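Local coordinates for DCN1-like protein 3 (PDB 4GBA) that promotes cullin neddylation by helping NEDD8 pass from an N-terminally acetylated NEDD8-conjugating E2 enzyme to cullin-RBX complexes, at residues Ser85-Ala90 with Phe130-Pro135; Leu47-Gln52 with Glu93-Asp98; Ile121-Trp126 with Phe144-Pro149. One frame throughout, in Å; residues are numbered along the deposited sequence.

Interaction 1. Residues Ser85-Ala90 with Phe130-Pro135; sequences SLLTEA and FTQNNP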
loop_
_atom_site.group_PDB
_atom_site.type_symbol
_atom_site.label_atom_id
_atom_site.label_comp_id
_atom_site.label_asym_id
_atom_site.label_seq_id
_atom_site.Cartn_x
_atom_site.Cartn_y
_atom_site.Cartn_z
ATOM N N SER A 85 18.264 0.203 -1.609
ATOM C CA SER A 85 18.167 1.379 -2.465
ATOM C C SER A 85 16.704 1.662 -2.880
ATOM O O SER A 85 16.339 2.802 -3.199
ATOM C CB SER A 85 19.096 1.242 -3.679
ATOM O OG SER A 85 18.418 0.675 -4.793
ATOM N N LEU A 86 15.873 0.621 -2.879
ATOM C CA LEU A 86 14.434 0.792 -3.061
ATOM C C LEU A 86 13.869 1.547 -1.871
ATOM O O LEU A 86 13.081 2.482 -2.036
ATOM C CB LEU A 86 13.732 -0.556 -3.203
ATOM C CG LEU A 86 13.679 -1.094 -4.631
ATOM C CD1 LEU A 86 13.012 -2.464 -4.680
ATOM C CD2 LEU A 86 12.960 -0.106 -5.556
ATOM N N LEU A 87 14.290 1.145 -0.674
ATOM C CA LEU A 87 13.859 1.812 0.548
ATOM C C LEU A 87 14.234 3.292 0.494
ATOM O O LEU A 87 13.434 4.162 0.835
ATOM C CB LEU A 87 14.475 1.145 1.787
ATOM C CG LEU A 87 13.927 -0.232 2.197
ATOM C CD1 LEU A 87 14.870 -0.937 3.161
ATOM C CD2 LEU A 87 12.548 -0.104 2.810
ATOM N N THR A 88 15.459 3.565 0.058
ATOM C CA THR A 88 15.943 4.935 -0.065
ATOM C C THR A 88 15.146 5.715 -1.092
ATOM O O THR A 88 14.741 6.847 -0.838
ATOM C CB THR A 88 17.445 4.964 -0.417
ATOM O OG1 THR A 88 18.193 4.639 0.756
ATOM C CG2 THR A 88 17.872 6.338 -0.894
ATOM N N GLU A 89 14.921 5.105 -2.249
ATOM C CA GLU A 89 14.134 5.729 -3.316
ATOM C C GLU A 89 12.763 6.177 -2.808
ATOM O O GLU A 89 12.331 7.303 -3.063
ATOM C CB GLU A 89 13.952 4.735 -4.458
ATOM C CG GLU A 89 13.486 5.322 -5.774
ATOM C CD GLU A 89 13.500 4.284 -6.888
ATOM O OE1 GLU A 89 14.125 3.216 -6.706
ATOM O OE2 GLU A 89 12.885 4.523 -7.945
ATOM N N ALA A 90 12.093 5.288 -2.077
ATOM C CA ALA A 90 10.732 5.529 -1.596
ATOM C C ALA A 90 10.653 6.643 -0.556
ATOM O O ALA A 90 9.564 7.074 -0.189
ATOM C CB ALA A 90 10.126 4.247 -1.044
ATOM N N PHE A 130 3.194 4.320 4.994
ATOM C CA PHE A 130 3.884 5.304 5.829
ATOM C C PHE A 130 5.020 4.703 6.663
ATOM O O PHE A 130 5.582 5.378 7.526
ATOM C CB PHE A 130 2.894 6.038 6.750
ATOM C CG PHE A 130 2.075 7.101 6.048
ATOM C CD1 PHE A 130 2.687 8.241 5.525
ATOM C CD2 PHE A 130 0.696 6.970 5.920
ATOM C CE1 PHE A 130 1.948 9.218 4.885
ATOM C CE2 PHE A 130 -0.056 7.955 5.274
ATOM C CZ PHE A 130 0.569 9.079 4.759
ATOM N N THR A 131 5.355 3.441 6.402
ATOM C CA THR A 131 6.389 2.717 7.153
ATOM C C THR A 131 7.639 3.550 7.510
ATOM O O THR A 131 8.045 3.579 8.667
ATOM C CB THR A 131 6.800 1.395 6.425
ATOM O OG1 THR A 131 5.698 0.473 6.435
ATOM C CG2 THR A 131 7.979 0.753 7.098
ATOM N N GLN A 132 8.240 4.233 6.539
ATOM C CA GLN A 132 9.482 4.970 6.808
ATOM C C GLN A 132 9.262 6.361 7.397
ATOM O O GLN A 132 10.193 6.994 7.877
ATOM C CB GLN A 132 10.354 5.079 5.548
ATOM C CG GLN A 132 10.599 3.738 4.861
ATOM C CD GLN A 132 11.782 3.763 3.903
ATOM O OE1 GLN A 132 12.895 3.400 4.277
ATOM N NE2 GLN A 132 11.541 4.165 2.660
ATOM N N ASN A 133 8.026 6.838 7.352
ATOM C CA ASN A 133 7.722 8.213 7.748
ATOM C C ASN A 133 6.325 8.340 8.336
ATOM O O ASN A 133 5.406 8.786 7.652
ATOM C CB ASN A 133 7.875 9.176 6.554
ATOM C CG ASN A 133 6.937 8.828 5.372
ATOM O OD1 ASN A 133 6.412 7.709 5.276
ATOM N ND2 ASN A 133 6.727 9.797 4.472
ATOM N N ASN A 134 6.164 7.933 9.593
ATOM C CA ASN A 134 4.876 8.075 10.271
ATOM C C ASN A 134 4.551 9.534 10.583
ATOM O O ASN A 134 5.247 10.183 11.367
ATOM C CB ASN A 134 4.819 7.256 11.570
ATOM C CG ASN A 134 4.158 5.885 11.388
ATOM O OD1 ASN A 134 4.307 5.230 10.354
ATOM N ND2 ASN A 134 3.438 5.442 12.410
ATOM N N PRO A 135 3.490 10.064 9.967
ATOM C CA PRO A 135 3.030 11.403 10.347
ATOM C C PRO A 135 2.411 11.365 11.752
ATOM O O PRO A 135 1.859 10.337 12.164
ATOM C CB PRO A 135 1.954 11.723 9.300
ATOM C CG PRO A 135 2.038 10.623 8.267
ATOM C CD PRO A 135 2.615 9.435 8.968
HETATM O O HOH W 1 9.081 5.725 2.440
#
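Gln132 reaches from the loop that follows helix 119-129 and bonds to the backbone of Leu87, near the C-terminal end of helix 76-89. The direct polar contact is one hydrogen bond: Gln132 NE2 donates to Leu87 O at 2.6 Å. It is almost straight, with an N-H...O angle of 177°. The oxygen lies in the plane of the Gln132 amide, while the donor sits 24° off the plane of the Leu87 carbonyl. A second polar link runs through a water, which accepts from Gln132 NE2 at 2.9 Å and gives a weak bond to Ala90 O. Gln132 NE2 thus gives to two acceptors, Leu87 O and the water. Gln132 OE1 is taken by Lys91. The loop starts with a type I beta turn from Phe130 to Asn133, closed by the bond from Asn133 N to Phe130 O. Gln132 is the third residue of this turn, and its chain runs on extended beyond CG to the helix. Packing is slight: Leu87 CB lies 3.7 Å from Gln132 OE1, and Ala90 CB lies 4.0 Å from Gln132 NE2. Phe42 of helix 42-50 packs against both Leu87 and Gln132.

Interaction 2. Residues Leu47-Gln52 with Glu93-Asp98; sequences LAWKFQ and EDKFKD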
loop_
_atom_site.group_PDB
_atom_site.type_symbol
_atom_site.label_atom_id
_atom_site.label_comp_id
_atom_site.label_asym_id
_atom_site.label_seq_id
_atom_site.Cartn_x
_atom_site.Cartn_y
_atom_site.Cartn_z
ATOM N N LEU A 47 8.222 -3.482 -4.185
ATOM C CA LEU A 47 8.376 -4.343 -5.352
ATOM C C LEU A 47 7.184 -4.219 -6.289
ATOM O O LEU A 47 7.360 -3.978 -7.479
ATOM C CB LEU A 47 8.539 -5.799 -4.908
ATOM C CG LEU A 47 9.572 -6.697 -5.583
ATOM C CD1 LEU A 47 10.894 -5.947 -5.862
ATOM C CD2 LEU A 47 9.815 -7.965 -4.731
ATOM N N ALA A 48 5.972 -4.391 -5.757
ATOM C CA ALA A 48 4.753 -4.265 -6.548
ATOM C C ALA A 48 4.689 -2.882 -7.211
ATOM O O ALA A 48 4.285 -2.752 -8.365
ATOM C CB ALA A 48 3.502 -4.504 -5.670
ATOM N N TRP A 49 5.083 -1.856 -6.462
ATOM C CA TRP A 49 5.169 -0.503 -6.985
ATOM C C TRP A 49 6.123 -0.444 -8.199
ATOM O O TRP A 49 5.714 -0.071 -9.298
ATOM C CB TRP A 49 5.597 0.453 -5.861
ATOM C CG TRP A 49 5.967 1.867 -6.305
ATOM C CD1 TRP A 49 5.215 2.716 -7.066
ATOM C CD2 TRP A 49 7.167 2.588 -5.967
ATOM N NE1 TRP A 49 5.866 3.918 -7.224
ATOM C CE2 TRP A 49 7.066 3.866 -6.567
ATOM C CE3 TRP A 49 8.315 2.274 -5.223
ATOM C CZ2 TRP A 49 8.076 4.833 -6.449
ATOM C CZ3 TRP A 49 9.320 3.234 -5.102
ATOM C CH2 TRP A 49 9.192 4.500 -5.716
ATOM N N LYS A 50 7.379 -0.842 -7.989
ATOM C CA LYS A 50 8.382 -0.945 -9.061
ATOM C C LYS A 50 7.925 -1.771 -10.278
ATOM O O LYS A 50 8.249 -1.434 -11.417
ATOM C CB LYS A 50 9.682 -1.528 -8.504
ATOM C CG LYS A 50 10.824 -0.581 -8.543
ATOM C CD LYS A 50 10.472 0.715 -7.882
ATOM C CE LYS A 50 11.582 1.730 -8.108
ATOM N NZ LYS A 50 11.915 1.778 -9.542
ATOM N N PHE A 51 7.183 -2.857 -10.039
ATOM C CA PHE A 51 6.693 -3.694 -11.139
ATOM C C PHE A 51 5.397 -3.144 -11.716
ATOM O O PHE A 51 4.859 -3.684 -12.685
ATOM C CB PHE A 51 6.463 -5.140 -10.681
ATOM C CG PHE A 51 7.727 -5.880 -10.312
ATOM C CD1 PHE A 51 8.956 -5.234 -10.296
ATOM C CD2 PHE A 51 7.682 -7.222 -9.991
ATOM C CE1 PHE A 51 10.112 -5.910 -9.957
ATOM C CE2 PHE A 51 8.832 -7.909 -9.655
ATOM C CZ PHE A 51 10.052 -7.250 -9.641
ATOM N N GLN A 52 4.883 -2.083 -11.094
ATOM C CA GLN A 52 3.628 -1.462 -11.526
ATOM C C GLN A 52 2.489 -2.480 -11.638
ATOM O O GLN A 52 1.814 -2.545 -12.673
ATOM C CB GLN A 52 3.811 -0.783 -12.889
ATOM C CG GLN A 52 4.976 0.182 -12.978
ATOM C CD GLN A 52 4.917 1.007 -14.249
ATOM O OE1 GLN A 52 5.680 0.782 -15.192
ATOM N NE2 GLN A 52 3.987 1.954 -14.290
ATOM N N GLU A 93 10.758 12.701 -1.870
ATOM C CA GLU A 93 9.414 13.286 -1.855
ATOM C C GLU A 93 8.533 12.924 -3.053
ATOM O O GLU A 93 7.373 12.555 -2.889
ATOM C CB GLU A 93 9.489 14.811 -1.717
ATOM C CG GLU A 93 8.143 15.447 -1.401
ATOM C CD GLU A 93 8.119 16.955 -1.603
ATOM O OE1 GLU A 93 9.208 17.581 -1.610
ATOM O OE2 GLU A 93 7.000 17.507 -1.755
ATOM N N ASP A 94 9.074 13.053 -4.256
ATOM C CA ASP A 94 8.287 12.791 -5.452
ATOM C C ASP A 94 8.013 11.306 -5.680
ATOM O O ASP A 94 6.922 10.931 -6.116
ATOM C CB ASP A 94 8.928 13.442 -6.684
ATOM C CG ASP A 94 8.637 14.944 -6.774
ATOM O OD1 ASP A 94 9.558 15.710 -7.149
ATOM O OD2 ASP A 94 7.484 15.359 -6.473
ATOM N N LYS A 95 8.994 10.462 -5.383
ATOM C CA LYS A 95 8.794 9.019 -5.436
ATOM C C LYS A 95 7.710 8.599 -4.444
ATOM O O LYS A 95 6.840 7.786 -4.765
ATOM C CB LYS A 95 10.094 8.277 -5.119
ATOM C CG LYS A 95 11.213 8.522 -6.129
ATOM C CD LYS A 95 10.783 8.120 -7.527
ATOM C CE LYS A 95 11.925 8.238 -8.541
ATOM N NZ LYS A 95 12.785 7.020 -8.594
ATOM N N PHE A 96 7.762 9.149 -3.237
ATOM C CA PHE A 96 6.794 8.761 -2.241
ATOM C C PHE A 96 5.376 9.106 -2.674
ATOM O O PHE A 96 4.462 8.300 -2.523
ATOM C CB PHE A 96 7.073 9.370 -0.875
ATOM C CG PHE A 96 6.068 8.953 0.151
ATOM C CD1 PHE A 96 6.133 7.685 0.727
ATOM C CD2 PHE A 96 5.013 9.794 0.497
ATOM C CE1 PHE A 96 5.179 7.277 1.666
ATOM C CE2 PHE A 96 4.053 9.396 1.439
ATOM C CZ PHE A 96 4.134 8.138 2.019
ATOM N N LYS A 97 5.188 10.304 -3.210
ATOM C CA LYS A 97 3.869 10.695 -3.697
ATOM C C LYS A 97 3.392 9.693 -4.727
ATOM O O LYS A 97 2.216 9.340 -4.751
ATOM C CB LYS A 97 3.878 12.114 -4.293
ATOM C CG LYS A 97 3.767 13.211 -3.239
ATOM C CD LYS A 97 4.203 14.577 -3.765
ATOM C CE LYS A 97 3.101 15.267 -4.558
ATOM N NZ LYS A 97 3.525 16.629 -5.004
ATOM N N ASP A 98 4.309 9.235 -5.576
ATOM C CA ASP A 98 3.948 8.275 -6.615
ATOM C C ASP A 98 3.598 6.908 -6.015
ATOM O O ASP A 98 2.617 6.284 -6.415
ATOM C CB ASP A 98 5.056 8.137 -7.666
ATOM C CG ASP A 98 4.650 7.228 -8.823
ATOM O OD1 ASP A 98 3.911 7.697 -9.720
ATOM O OD2 ASP A 98 5.062 6.044 -8.841
#
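Trp49 points its indole at helix 93-107 and meets Lys95 and Asp98, one turn apart on it. The close part lies round the indole. At the ring edge, Trp49 NE1 donates to Asp98 OD2 at 2.8 Å, with an N-H...O angle of 172°. The oxygen lies close to the ring plane and is met on its anti side, while the ring and carboxylate planes stand 47° apart. Trp49 CG is anti to the backbone N (chi1 170°), which carries the ring from its own helix to helix 93-107. Beside this bond, Trp49 CZ2 rests 3.6 Å from Lys95 O, and Trp49 CH2 lies 3.9 Å from Lys95 CB. Helix 42-50 ends just past Trp49 in a Schellman motif, in which Gln52 has positive phi and Gln52 N bonds back to Trp49 O. The buried ring also meets Phe102 and Leu99 of helix 93-107. A leucine in place of Trp49 would probably leave Asp98 OD2 without its indole donor and open a gap beside Lys95. The looser side is polar. Asp98 is exposed, and the bent Lys95 chain ends in a salt bridge with Glu89. Lys50 NZ stands 5.4 Å from Lys95 NZ, with a long, weak ion pair to the same Glu89.

Interaction 3. Residues Ile121-Trp126 with Phe144-Pro149; sequences IAIALW and FLTENP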
loop_
_atom_site.group_PDB
_atom_site.type_symbol
_atom_site.label_atom_id
_atom_site.label_comp_id
_atom_site.label_asym_id
_atom_site.label_seq_id
_atom_site.Cartn_x
_atom_site.Cartn_y
_atom_site.Cartn_z
ATOM N N ILE A 121 -8.434 -2.921 4.344
ATOM C CA ILE A 121 -7.327 -2.796 3.406
ATOM C C ILE A 121 -6.746 -1.390 3.475
ATOM O O ILE A 121 -5.539 -1.202 3.578
ATOM C CB ILE A 121 -7.798 -3.030 1.967
ATOM C CG1 ILE A 121 -8.333 -4.453 1.813
ATOM C CG2 ILE A 121 -6.657 -2.784 1.000
ATOM C CD1 ILE A 121 -7.302 -5.507 2.136
ATOM N N ALA A 122 -7.624 -0.402 3.412
ATOM C CA ALA A 122 -7.219 0.981 3.575
ATOM C C ALA A 122 -6.386 1.137 4.843
ATOM O O ALA A 122 -5.329 1.766 4.816
ATOM C CB ALA A 122 -8.445 1.893 3.619
ATOM N N ILE A 123 -6.864 0.571 5.950
ATOM C CA ILE A 123 -6.160 0.690 7.230
ATOM C C ILE A 123 -4.779 0.021 7.187
ATOM O O ILE A 123 -3.790 0.583 7.652
ATOM C CB ILE A 123 -6.979 0.090 8.392
ATOM C CG1 ILE A 123 -8.226 0.928 8.663
ATOM C CG2 ILE A 123 -6.132 -0.003 9.654
ATOM C CD1 ILE A 123 -9.092 0.373 9.786
ATOM N N ALA A 124 -4.726 -1.178 6.620
ATOM C CA ALA A 124 -3.477 -1.907 6.462
ATOM C C ALA A 124 -2.504 -1.194 5.513
ATOM O O ALA A 124 -1.299 -1.116 5.787
ATOM C CB ALA A 124 -3.759 -3.319 5.965
ATOM N N LEU A 125 -3.031 -0.683 4.406
ATOM C CA LEU A 125 -2.210 -0.016 3.388
ATOM C C LEU A 125 -1.715 1.348 3.848
ATOM O O LEU A 125 -0.590 1.729 3.563
ATOM C CB LEU A 125 -2.969 0.104 2.078
ATOM C CG LEU A 125 -3.108 -1.228 1.354
ATOM C CD1 LEU A 125 -3.859 -1.052 0.046
ATOM C CD2 LEU A 125 -1.727 -1.829 1.122
ATOM N N TRP A 126 -2.537 2.076 4.592
ATOM C CA TRP A 126 -2.055 3.327 5.168
ATOM C C TRP A 126 -0.886 3.098 6.113
ATOM O O TRP A 126 0.107 3.810 6.043
ATOM C CB TRP A 126 -3.170 4.076 5.884
ATOM C CG TRP A 126 -3.756 5.178 5.058
ATOM C CD1 TRP A 126 -3.085 6.031 4.232
ATOM C CD2 TRP A 126 -5.137 5.534 4.969
ATOM N NE1 TRP A 126 -3.958 6.906 3.642
ATOM C CE2 TRP A 126 -5.227 6.625 4.073
ATOM C CE3 TRP A 126 -6.307 5.045 5.567
ATOM C CZ2 TRP A 126 -6.450 7.242 3.763
ATOM C CZ3 TRP A 126 -7.518 5.649 5.251
ATOM C CH2 TRP A 126 -7.581 6.741 4.359
ATOM N N PHE A 144 -9.186 5.465 14.924
ATOM C CA PHE A 144 -10.491 5.984 14.548
ATOM C C PHE A 144 -11.176 5.083 13.515
ATOM O O PHE A 144 -12.353 4.772 13.638
ATOM C CB PHE A 144 -10.334 7.427 14.044
ATOM C CG PHE A 144 -11.496 7.930 13.235
ATOM C CD1 PHE A 144 -12.669 8.325 13.850
ATOM C CD2 PHE A 144 -11.406 8.028 11.856
ATOM C CE1 PHE A 144 -13.736 8.792 13.100
ATOM C CE2 PHE A 144 -12.474 8.494 11.102
ATOM C CZ PHE A 144 -13.633 8.877 11.722
ATOM N N LEU A 145 -10.423 4.644 12.513
ATOM C CA LEU A 145 -10.987 3.847 11.428
ATOM C C LEU A 145 -11.302 2.394 11.792
ATOM O O LEU A 145 -12.187 1.787 11.195
ATOM C CB LEU A 145 -10.053 3.858 10.218
ATOM C CG LEU A 145 -9.847 5.177 9.484
ATOM C CD1 LEU A 145 -8.749 4.997 8.417
ATOM C CD2 LEU A 145 -11.159 5.643 8.871
ATOM N N THR A 146 -10.552 1.820 12.729
ATOM C CA THR A 146 -10.819 0.453 13.173
ATOM C C THR A 146 -12.090 0.462 14.026
ATOM O O THR A 146 -12.936 -0.434 13.940
ATOM C CB THR A 146 -9.634 -0.136 13.978
ATOM O OG1 THR A 146 -9.460 0.609 15.189
ATOM C CG2 THR A 146 -8.345 -0.072 13.168
ATOM N N GLU A 147 -12.226 1.500 14.839
ATOM C CA GLU A 147 -13.441 1.709 15.592
ATOM C C GLU A 147 -14.590 1.978 14.626
ATOM O O GLU A 147 -15.678 1.416 14.765
ATOM C CB GLU A 147 -13.253 2.877 16.544
ATOM C CG GLU A 147 -14.509 3.274 17.270
ATOM C CD GLU A 147 -14.224 4.163 18.464
ATOM O OE1 GLU A 147 -13.106 4.054 19.026
ATOM O OE2 GLU A 147 -15.116 4.965 18.833
ATOM N N ASN A 148 -14.334 2.832 13.637
ATOM C CA ASN A 148 -15.323 3.170 12.609
ATOM C C ASN A 148 -16.628 3.740 13.179
ATOM O O ASN A 148 -17.719 3.269 12.845
ATOM C CB ASN A 148 -15.614 1.961 11.705
ATOM C CG ASN A 148 -16.371 2.348 10.437
ATOM O OD1 ASN A 148 -16.435 3.526 10.067
ATOM N ND2 ASN A 148 -16.939 1.355 9.762
ATOM N N PRO A 149 -16.510 4.777 14.022
ATOM C CA PRO A 149 -17.639 5.437 14.692
ATOM C C PRO A 149 -18.817 5.685 13.757
ATOM O O PRO A 149 -19.951 5.451 14.161
ATOM C CB PRO A 149 -17.053 6.786 15.128
ATOM C CG PRO A 149 -15.600 6.529 15.291
ATOM C CD PRO A 149 -15.226 5.445 14.302
#
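Ile123 and Leu145 lie alongside each other, pointing opposite ways, between helix 119-129 and helix 138-147. The end of Ile123 does most of the touching. Its CD1 lies 3.6 Å from Leu145 CB and also reaches the backbone where Leu145 joins Thr146. Ile123 CG1 is anti to the carbonyl carbon (chi1 -68°) and the chain then runs straight on, which pushes CD1 against the other helix. Thr146 meets Ile123 nearly perpendicular to it and offers its methyl: Thr146 CG2 is 3.5 Å from Ile123 CD1. The hydroxyl is turned to its own helix, where Thr146 OG1 bonds to Asn143 O. Leu145 also stands roughly square to Trp126. Here Leu145 CD1 lies 3.5 Å from Trp126 CZ3, approaching the ring obliquely. The Trp126 indole nitrogen bonds to Tyr100 OH. Another side of helix 119-129 faces the bound peptide through Ile121, Ala124 and Leu125. The helix pair, with the short antiparallel strands 117-118 and 154-155 nearby, is consistent with the EF-hand-like build of the cullin-binding family. Around the contact, Trp126 stacks on Trp160 of helix 157-169 and touches Ile155 of strand 154-155, and Leu186 of helix 185-199 packs on Leu145.

How the interactions relate
All three contacts lie in the DCUN1 domain. The centres of interactions 1 and 2 are about 10 Å apart, and the two touch: Leu86 of interaction 1 packs on Lys50 of interaction 2. Helix 76-89 leads into helix 93-107. The centre of interaction 3 lies about 20 Å from that of interaction 1 and 22 Å from that of interaction 2, across the centre of the chain from the latter. Interaction 2 closes before interaction 3 opens, while the segments of interaction 1 alternate with those of both. The loop of interaction 1 joins helices 119-129 and 138-147. Helices 42-50 and 119-129 both pack on the acetylated E2 peptide, so interactions 2 and 3 both involve helices that also touch it.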